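PDB 4Q6V: penicillin-binding protein activator LpoB from Salmonella enterica subsp. enterica serovar Typhimurium, which probably regulates peptidoglycan synthesis as an outer-membrane lipoprotein that activates penicillin-binding protein 1B, here represented by its C-terminal domain. Local coordinates for residues 25-30 with 97-102; 73-78 with 88-93; 114-119 with 126-131. All coordinates share one frame; numbering follows the deposited sequence.

Contact 1: 25-30 with 97-102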
loop_
_atom_site.group_PDB
_atom_site.type_symbol
_atom_site.label_atom_id
_atom_site.label_comp_id
_atom_site.label_asym_id
_atom_site.label_seq_id
_atom_site.Cartn_x
_atom_site.Cartn_y
_atom_site.Cartn_z
ATOM N N VAL A 25 11.552 -1.165 -6.258
ATOM C CA VAL A 25 11.266 -0.147 -5.275
ATOM C C VAL A 25 9.745 0.031 -5.283
ATOM O O VAL A 25 9.092 0.290 -6.325
ATOM C CB VAL A 25 11.990 1.150 -5.598
ATOM C CG1 VAL A 25 11.711 2.203 -4.524
ATOM C CG2 VAL A 25 13.501 0.913 -5.771
ATOM N N LEU A 26 9.169 -0.100 -4.103
ATOM C CA LEU A 26 7.699 -0.111 -3.954
ATOM C C LEU A 26 7.322 0.963 -2.961
ATOM O O LEU A 26 7.831 0.989 -1.864
ATOM C CB LEU A 26 7.221 -1.499 -3.579
ATOM C CG LEU A 26 5.762 -1.575 -3.110
ATOM C CD1 LEU A 26 4.768 -1.444 -4.263
ATOM C CD2 LEU A 26 5.582 -2.897 -2.390
ATOM N N LEU A 27 6.428 1.863 -3.352
ATOM C CA LEU A 27 5.771 2.762 -2.454
ATOM C C LEU A 27 4.479 2.199 -1.861
ATOM O O LEU A 27 3.504 1.974 -2.554
ATOM C CB LEU A 27 5.503 4.096 -3.173
ATOM C CG LEU A 27 4.769 5.173 -2.390
ATOM C CD1 LEU A 27 5.343 5.326 -1.006
ATOM C CD2 LEU A 27 4.706 6.512 -3.121
ATOM N N VAL A 28 4.481 1.995 -0.556
ATOM C CA VAL A 28 3.338 1.372 0.135
ATOM C C VAL A 28 2.460 2.452 0.764
ATOM O O VAL A 28 2.825 3.070 1.771
ATOM C CB VAL A 28 3.812 0.417 1.269
ATOM C CG1 VAL A 28 2.621 -0.155 2.037
ATOM C CG2 VAL A 28 4.639 -0.679 0.683
ATOM N N ASP A 29 1.309 2.699 0.141
ATOM C CA ASP A 29 0.400 3.713 0.654
ATOM C C ASP A 29 -0.196 3.167 1.964
ATOM O O ASP A 29 -0.323 1.947 2.129
ATOM C CB ASP A 29 -0.646 4.072 -0.403
ATOM C CG ASP A 29 -1.149 5.490 -0.309
ATOM O OD1 ASP A 29 -0.656 6.258 0.553
ATOM O OD2 ASP A 29 -2.062 5.806 -1.119
ATOM N N SER A 30 -0.476 4.073 2.902
ATOM C CA SER A 30 -0.988 3.672 4.210
ATOM C C SER A 30 -2.410 3.122 4.027
ATOM O O SER A 30 -3.184 3.611 3.200
ATOM C CB SER A 30 -0.890 4.822 5.226
ATOM O OG SER A 30 -1.800 5.848 4.905
ATOM N N GLN A 97 8.950 2.153 -8.617
ATOM C CA GLN A 97 8.394 1.524 -9.825
ATOM C C GLN A 97 6.901 1.206 -9.670
ATOM O O GLN A 97 6.141 1.228 -10.656
ATOM C CB GLN A 97 9.200 0.263 -10.135
ATOM C CG GLN A 97 8.810 -0.441 -11.443
ATOM C CD GLN A 97 9.675 -1.673 -11.737
ATOM O OE1 GLN A 97 10.670 -1.950 -11.042
ATOM N NE2 GLN A 97 9.319 -2.400 -12.779
ATOM N N TYR A 98 6.469 0.916 -8.444
ATOM C CA TYR A 98 5.112 0.590 -8.123
ATOM C C TYR A 98 4.556 1.407 -6.979
ATOM O O TYR A 98 5.287 1.860 -6.088
ATOM C CB TYR A 98 4.994 -0.896 -7.761
ATOM C CG TYR A 98 5.556 -1.888 -8.752
ATOM C CD1 TYR A 98 4.836 -2.268 -9.882
ATOM C CD2 TYR A 98 6.790 -2.459 -8.553
ATOM C CE1 TYR A 98 5.350 -3.193 -10.780
ATOM C CE2 TYR A 98 7.316 -3.367 -9.442
ATOM C CZ TYR A 98 6.597 -3.742 -10.546
ATOM O OH TYR A 98 7.153 -4.656 -11.417
ATOM N N VAL A 99 3.231 1.602 -7.024
ATOM C CA VAL A 99 2.497 2.085 -5.869
ATOM C C VAL A 99 1.462 1.074 -5.433
ATOM O O VAL A 99 0.670 0.553 -6.263
ATOM C CB VAL A 99 1.831 3.458 -6.140
ATOM C CG1 VAL A 99 0.851 3.795 -5.062
ATOM C CG2 VAL A 99 2.860 4.549 -6.227
ATOM N N LEU A 100 1.434 0.796 -4.135
ATOM C CA LEU A 100 0.423 -0.105 -3.580
ATOM C C LEU A 100 -0.633 0.637 -2.774
ATOM O O LEU A 100 -0.301 1.275 -1.749
ATOM C CB LEU A 100 1.079 -1.237 -2.783
ATOM C CG LEU A 100 0.123 -2.275 -2.188
ATOM C CD1 LEU A 100 -0.620 -3.027 -3.248
ATOM C CD2 LEU A 100 0.950 -3.258 -1.378
ATOM N N TYR A 101 -1.870 0.572 -3.257
ATOM C CA TYR A 101 -2.981 1.061 -2.476
ATOM C C TYR A 101 -3.663 -0.062 -1.721
ATOM O O TYR A 101 -3.784 -1.148 -2.270
ATOM C CB TYR A 101 -3.968 1.789 -3.362
ATOM C CG TYR A 101 -3.391 2.858 -4.267
ATOM C CD1 TYR A 101 -3.234 4.168 -3.827
ATOM C CD2 TYR A 101 -3.093 2.561 -5.599
ATOM C CE1 TYR A 101 -2.748 5.164 -4.664
ATOM C CE2 TYR A 101 -2.626 3.555 -6.460
ATOM C CZ TYR A 101 -2.465 4.838 -5.984
ATOM O OH TYR A 101 -1.955 5.807 -6.829
ATOM N N SER A 102 -4.124 0.211 -0.506
ATOM C CA SER A 102 -4.954 -0.707 0.264
ATOM C C SER A 102 -5.955 0.014 1.181
ATOM O O SER A 102 -5.739 1.169 1.617
ATOM C CB SER A 102 -4.043 -1.692 1.029
ATOM O OG SER A 102 -3.251 -1.009 1.942
HETATM O O HOH W 1 12.217 -0.371 -9.009
HETATM O O HOH W 2 -3.876 3.007 0.460
#
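Leu-27 straddles Val-99, bonding through its N and its O to the residues before and after it: N donates to Tyr-98 O at 3.0 Å, and O receives Leu-100 N at 2.9 Å in a nearly straight bond (174°). The ladder runs on to Asp-29 N, which donates to Leu-100 O at 2.9 Å, and back to Val-25 O, which takes Gln-97 N and, weakly, Tyr-98 N. On one face Leu-26 CD1 lies 3.5 Å from Tyr-98 CB, the two side chains crossing at about a right angle; on the other, Leu-27 and Val-99 run side by side, with Leu-27 CB 4.1 Å from Val-99 CG2. Asp-29 CG is anti to the backbone N (chi1 -150°); Asp-29 CB lies 3.1 Å from Leu-100 O, and OD2 3.4 Å from Tyr-101 CD1, with carboxylate and ring planes 66° apart. Waters link Val-25 N to Gln-97 OE1 and Ser-30 O to Ser-102 N. Further out, Tyr-98 OH is hydrogen-bonded to the backbone of Gly-19 and Thr-21. Helix 41-54 packs on the face of Val-28 and Leu-100, helix 84-94 on that of Leu-27 and Val-99. Such parallel pairing of central strands between helices is typical of a layered alpha/beta domain.

Contact 2: 73-78 with 88-93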
loop_
_atom_site.group_PDB
_atom_site.type_symbol
_atom_site.label_atom_id
_atom_site.label_comp_id
_atom_site.label_asym_id
_atom_site.label_seq_id
_atom_site.Cartn_x
_atom_site.Cartn_y
_atom_site.Cartn_z
ATOM N N LEU A 73 6.995 18.765 -3.035
ATOM C CA LEU A 73 5.899 18.922 -3.966
ATOM C C LEU A 73 4.822 19.905 -3.476
ATOM O O LEU A 73 3.830 20.122 -4.180
ATOM C CB LEU A 73 5.274 17.551 -4.272
ATOM C CG LEU A 73 5.907 16.846 -5.482
ATOM C CD1 LEU A 73 7.382 16.534 -5.274
ATOM C CD2 LEU A 73 5.126 15.576 -5.778
ATOM N N GLY A 74 5.002 20.488 -2.298
ATOM C CA GLY A 74 4.125 21.508 -1.721
ATOM C C GLY A 74 2.851 20.934 -1.124
ATOM O O GLY A 74 1.841 21.626 -0.960
ATOM N N LEU A 75 2.854 19.633 -0.854
ATOM C CA LEU A 75 1.696 18.956 -0.269
ATOM C C LEU A 75 1.741 19.208 1.241
ATOM O O LEU A 75 2.773 19.469 1.813
ATOM C CB LEU A 75 1.659 17.464 -0.585
ATOM C CG LEU A 75 1.607 17.105 -2.069
ATOM C CD1 LEU A 75 1.562 15.601 -2.247
ATOM C CD2 LEU A 75 0.405 17.799 -2.708
ATOM N N SER A 76 0.586 19.166 1.882
ATOM C CA SER A 76 0.497 19.225 3.327
ATOM C C SER A 76 1.267 18.031 3.914
ATOM O O SER A 76 1.293 16.946 3.357
ATOM C CB SER A 76 -0.958 19.192 3.747
ATOM O OG SER A 76 -1.067 18.841 5.085
ATOM N N PRO A 77 1.968 18.261 5.003
ATOM C CA PRO A 77 2.810 17.258 5.660
ATOM C C PRO A 77 2.065 15.970 6.033
ATOM O O PRO A 77 2.685 14.930 6.082
ATOM C CB PRO A 77 3.175 17.984 6.982
ATOM C CG PRO A 77 3.189 19.399 6.632
ATOM C CD PRO A 77 2.059 19.579 5.692
ATOM N N GLN A 78 0.768 16.053 6.334
ATOM C CA GLN A 78 -0.029 14.895 6.727
ATOM C C GLN A 78 -0.767 14.277 5.553
ATOM O O GLN A 78 -1.453 13.276 5.704
ATOM C CB GLN A 78 -1.037 15.266 7.819
ATOM C CG GLN A 78 -1.234 14.097 8.795
ATOM C CD GLN A 78 0.021 13.803 9.597
ATOM O OE1 GLN A 78 0.741 14.737 9.988
ATOM N NE2 GLN A 78 0.284 12.523 9.846
ATOM N N ILE A 88 1.476 9.215 -7.772
ATOM C CA ILE A 88 2.416 9.118 -8.876
ATOM C C ILE A 88 3.435 10.267 -8.844
ATOM O O ILE A 88 4.628 10.072 -9.166
ATOM C CB ILE A 88 1.702 9.127 -10.238
ATOM C CG1 ILE A 88 0.837 7.893 -10.350
ATOM C CG2 ILE A 88 2.695 9.074 -11.382
ATOM C CD1 ILE A 88 -0.149 7.931 -11.486
ATOM N N GLY A 89 2.942 11.467 -8.525
ATOM C CA GLY A 89 3.824 12.620 -8.324
ATOM C C GLY A 89 4.898 12.292 -7.307
ATOM O O GLY A 89 6.067 12.580 -7.541
ATOM N N ILE A 90 4.524 11.643 -6.207
ATOM C CA ILE A 90 5.445 11.287 -5.157
ATOM C C ILE A 90 6.336 10.129 -5.589
ATOM O O ILE A 90 7.542 10.151 -5.397
ATOM C CB ILE A 90 4.711 10.959 -3.824
ATOM C CG1 ILE A 90 3.985 12.174 -3.248
ATOM C CG2 ILE A 90 5.686 10.455 -2.763
ATOM C CD1 ILE A 90 4.893 13.291 -2.833
ATOM N N ALA A 91 5.751 9.109 -6.217
ATOM C CA ALA A 91 6.467 7.921 -6.654
ATOM C C ALA A 91 7.600 8.319 -7.550
ATOM O O ALA A 91 8.718 7.779 -7.448
ATOM C CB ALA A 91 5.508 6.995 -7.365
ATOM N N ARG A 92 7.373 9.300 -8.426
ATOM C CA ARG A 92 8.421 9.711 -9.393
ATOM C C ARG A 92 9.609 10.405 -8.746
ATOM O O ARG A 92 10.767 10.140 -9.115
ATOM C CB ARG A 92 7.817 10.583 -10.488
ATOM C CG ARG A 92 6.811 9.842 -11.366
ATOM C CD ARG A 92 6.713 10.459 -12.763
ATOM N NE ARG A 92 6.000 9.592 -13.715
ATOM C CZ ARG A 92 4.741 9.778 -14.113
ATOM N NH1 ARG A 92 4.005 10.805 -13.678
ATOM N NH2 ARG A 92 4.200 8.922 -14.971
ATOM N N ASN A 93 9.323 11.247 -7.748
ATOM C CA ASN A 93 10.378 11.886 -6.980
ATOM C C ASN A 93 11.257 10.916 -6.241
ATOM O O ASN A 93 12.449 11.170 -6.177
ATOM C CB ASN A 93 9.813 12.927 -6.002
ATOM C CG ASN A 93 10.067 14.362 -6.442
ATOM O OD1 ASN A 93 10.238 15.267 -5.614
ATOM N ND2 ASN A 93 10.106 14.585 -7.759
#
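Leu-73 carries most of this contact, spreading its two methyl groups over one side of helix 84-94. CD2 lies against the backbone of Gly-89, 3.6 Å from Gly-89 O, and also meets Ile-90 CD1 at 3.7 Å. With no side chain on Gly-89, the leucine methyl settles directly on the helix backbone. The other methyl, CD1, turns to the amide group of Asn-93, one helical turn further on, and the two side chains slide past each other in opposite directions.

Ile-90 is the second main contributor and the buried member of the group. Its CG1 is anti to the carbonyl carbon and beside the backbone N (chi1 -65°), and CD1 at the end of that branch touches both leucines. Leu-75 reaches it tip to tip, its CD1 4.1 Å from Ile-90 CD1. The same isoleucine also packs on Leu-66, Ala-69 and Lys-70 of helix 63-72, which places it in the seam between the two helices.

Between the leucines, Gly-74 has positive phi (78°) and forms a Schellman motif at the C-terminal end of helix 63-72. The chain leaves the helix there, and both Leu-73 and Leu-75 direct their beta carbons toward helix 84-94. Beyond the turn, Pro-77 O is hydrogen-bonded to Lys-70 NZ, tying the departing loop back to helix 63-72.

Across the segments, leucine methyls meet a methyl, helix backbone and the amide group of Asn-93; the packing is van der Waals in kind, small in area and near the protein surface, and of the touching residues only Ile-90 is buried.

Contact 3: 114-119 with 126-131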
loop_
_atom_site.group_PDB
_atom_site.type_symbol
_atom_site.label_atom_id
_atom_site.label_comp_id
_atom_site.label_asym_id
_atom_site.label_seq_id
_atom_site.Cartn_x
_atom_site.Cartn_y
_atom_site.Cartn_z
ATOM N N GLN A 114 -8.936 -4.716 0.586
ATOM C CA GLN A 114 -8.734 -4.681 -0.859
ATOM C C GLN A 114 -7.437 -3.967 -1.162
ATOM O O GLN A 114 -7.091 -2.996 -0.488
ATOM C CB GLN A 114 -9.915 -4.020 -1.573
ATOM C CG GLN A 114 -11.173 -4.877 -1.489
ATOM C CD GLN A 114 -12.485 -4.127 -1.658
ATOM O OE1 GLN A 114 -12.542 -2.906 -1.513
ATOM N NE2 GLN A 114 -13.559 -4.867 -1.946
HETATM N N MSE A 115 -6.735 -4.473 -2.165
HETATM C CA MSE A 115 -5.406 -3.915 -2.497
HETATM C C MSE A 115 -5.309 -3.769 -3.985
HETATM O O MSE A 115 -5.918 -4.503 -4.738
HETATM C CB MSE A 115 -4.298 -4.837 -1.988
HETATM C CG MSE A 115 -4.207 -4.818 -0.468
HETATM SE SE MSE A 115 -2.648 -5.834 0.210
HETATM C CE MSE A 115 -2.799 -7.305 -1.055
ATOM N N GLN A 116 -4.558 -2.770 -4.440
ATOM C CA GLN A 116 -4.282 -2.594 -5.849
ATOM C C GLN A 116 -2.847 -2.114 -6.108
ATOM O O GLN A 116 -2.329 -1.246 -5.394
ATOM C CB GLN A 116 -5.272 -1.613 -6.412
ATOM C CG GLN A 116 -6.648 -1.705 -5.762
ATOM C CD GLN A 116 -7.345 -0.413 -5.958
ATOM O OE1 GLN A 116 -7.721 -0.108 -7.104
ATOM N NE2 GLN A 116 -7.502 0.349 -4.870
ATOM N N LEU A 117 -2.214 -2.689 -7.122
ATOM C CA LEU A 117 -0.833 -2.340 -7.463
ATOM C C LEU A 117 -0.733 -1.572 -8.759
ATOM O O LEU A 117 -1.046 -2.118 -9.857
ATOM C CB LEU A 117 0.020 -3.602 -7.527
ATOM C CG LEU A 117 1.508 -3.374 -7.730
ATOM C CD1 LEU A 117 2.129 -2.830 -6.461
ATOM C CD2 LEU A 117 2.137 -4.677 -8.167
HETATM N N MSE A 118 -0.233 -0.340 -8.666
HETATM C CA MSE A 118 -0.150 0.563 -9.809
HETATM C C MSE A 118 1.257 0.620 -10.327
HETATM O O MSE A 118 2.214 0.914 -9.609
HETATM C CB MSE A 118 -0.697 1.949 -9.419
HETATM C CG MSE A 118 -0.486 2.936 -10.524
HETATM SE SE MSE A 118 -1.449 4.600 -10.203
HETATM C CE MSE A 118 -0.054 5.424 -9.094
ATOM N N LEU A 119 1.434 0.350 -11.611
ATOM C CA LEU A 119 2.700 0.660 -12.322
ATOM C C LEU A 119 2.891 2.156 -12.509
ATOM O O LEU A 119 2.060 2.807 -13.152
ATOM C CB LEU A 119 2.729 -0.040 -13.675
ATOM C CG LEU A 119 4.070 -0.081 -14.434
ATOM C CD1 LEU A 119 5.054 -1.031 -13.738
ATOM C CD2 LEU A 119 3.838 -0.513 -15.888
ATOM N N ILE A 126 -2.061 -3.109 -12.436
ATOM C CA ILE A 126 -1.622 -4.360 -13.032
ATOM C C ILE A 126 -2.058 -5.539 -12.186
ATOM O O ILE A 126 -2.035 -6.663 -12.692
ATOM C CB ILE A 126 -0.080 -4.401 -13.304
ATOM C CG1 ILE A 126 0.715 -4.259 -11.999
ATOM C CG2 ILE A 126 0.258 -3.364 -14.380
ATOM C CD1 ILE A 126 2.215 -4.234 -12.107
ATOM N N TRP A 127 -2.443 -5.285 -10.928
ATOM C CA TRP A 127 -2.898 -6.368 -10.035
ATOM C C TRP A 127 -3.903 -5.862 -9.009
ATOM O O TRP A 127 -3.740 -4.757 -8.463
ATOM C CB TRP A 127 -1.699 -7.017 -9.294
ATOM C CG TRP A 127 -2.163 -8.046 -8.308
ATOM C CD1 TRP A 127 -2.518 -9.343 -8.608
ATOM C CD2 TRP A 127 -2.390 -7.894 -6.904
ATOM N NE1 TRP A 127 -2.935 -10.010 -7.484
ATOM C CE2 TRP A 127 -2.875 -9.144 -6.420
ATOM C CE3 TRP A 127 -2.182 -6.857 -5.992
ATOM C CZ2 TRP A 127 -3.175 -9.359 -5.085
ATOM C CZ3 TRP A 127 -2.504 -7.046 -4.687
ATOM C CH2 TRP A 127 -3.003 -8.298 -4.235
ATOM N N SER A 128 -4.865 -6.726 -8.677
ATOM C CA SER A 128 -5.846 -6.406 -7.660
ATOM C C SER A 128 -6.250 -7.631 -6.850
ATOM O O SER A 128 -6.307 -8.708 -7.412
ATOM C CB SER A 128 -7.070 -5.784 -8.333
ATOM O OG SER A 128 -8.054 -5.438 -7.407
ATOM N N GLY A 129 -6.525 -7.431 -5.564
ATOM C CA GLY A 129 -6.941 -8.524 -4.675
ATOM C C GLY A 129 -7.774 -8.099 -3.478
ATOM O O GLY A 129 -7.585 -7.009 -2.945
ATOM N N LYS A 130 -8.688 -8.984 -3.041
ATOM C CA LYS A 130 -9.516 -8.745 -1.853
ATOM C C LYS A 130 -9.520 -9.938 -0.924
ATOM O O LYS A 130 -9.371 -11.059 -1.374
ATOM C CB LYS A 130 -10.918 -8.316 -2.216
ATOM C CG LYS A 130 -11.537 -9.085 -3.355
ATOM C CD LYS A 130 -12.800 -8.406 -3.862
ATOM C CE LYS A 130 -13.575 -9.311 -4.822
ATOM N NZ LYS A 130 -14.932 -8.793 -5.220
ATOM N N GLY A 131 -9.550 -9.675 0.377
ATOM C CA GLY A 131 -9.691 -10.746 1.363
ATOM C C GLY A 131 -10.422 -10.231 2.587
ATOM O O GLY A 131 -10.410 -9.052 2.862
#
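Strands 114-119 and 126-131 run antiparallel, with 170° between their directions and axes 4.7 Å apart, as the two arms of a beta hairpin at the edge of the mixed sheet. Met-115 and Gly-129 form one hydrogen-bonded pair, with Met-115 N to Gly-129 O at 2.8 Å and a return bond from Gly-129 N to Met-115 O. Nearer the turn, Leu-117 N donates to Trp-127 O at 2.9 Å, while Leu-117 O receives Ile-126 N. Between these rungs CA-H...O contacts help close the non-hydrogen-bonded positions, such as Gln-116 CA to Trp-127 O.

Met-115, Leu-117 and Trp-127 share the face covered by helix 3-15, where Leu-10 packs on Met-115, and Met-14 on both Leu-117 and Trp-127. Met-115, present as selenomethionine, has its chain bent at chi3 (-40°), which places CE in the plane of the indole, at its edge. Gly-129 N lies 3.8 Å above one face of the Trp-127 indole, offset toward the rim, and the glycine has no side chain beside the ring. Toward the turn, Leu-117 and Ile-126 cross obliquely, Leu-117 CD2 to Ile-126 CD1 at 4.0 Å, and Leu-119 CB packs on Ile-126 CG2.

The opposite face carries Gln-114, Gln-116, Ser-128 and Lys-130. Gln-114 and Lys-130 lie side by side and point the same way, with Gln-114 CG 3.5 Å from Lys-130 CB, so the aliphatic part of each chain lines the other. On the helix-covered face, the methyl of Met-115 meets the benzo ring of the indole at its edge, with Met-115 CE 3.3 Å from Trp-127 CH2.

In the fold
Contacts 1 and 3, with centres about 10 Å apart, belong to one mixed sheet: strands 98-106 and 112-119 are neighbours, so the parallel pair continues into the hairpin. Contact 2 sits to one side, its centre about 13 Å from that of contact 1 and 21 Å from that of contact 3. Along the chain it is nested within the loop closed by contact 1, and contact 3 follows both. Helix 84-94 joins the layers: Ile-90 and Ala-91 pack on Leu-27 and Val-99. Helices 3-15 and 41-54 thus cover one face of the sheet and helix 84-94 the other; contact 2 lies on the far side of helix 84-94, where the end of helix 63-72 meets it.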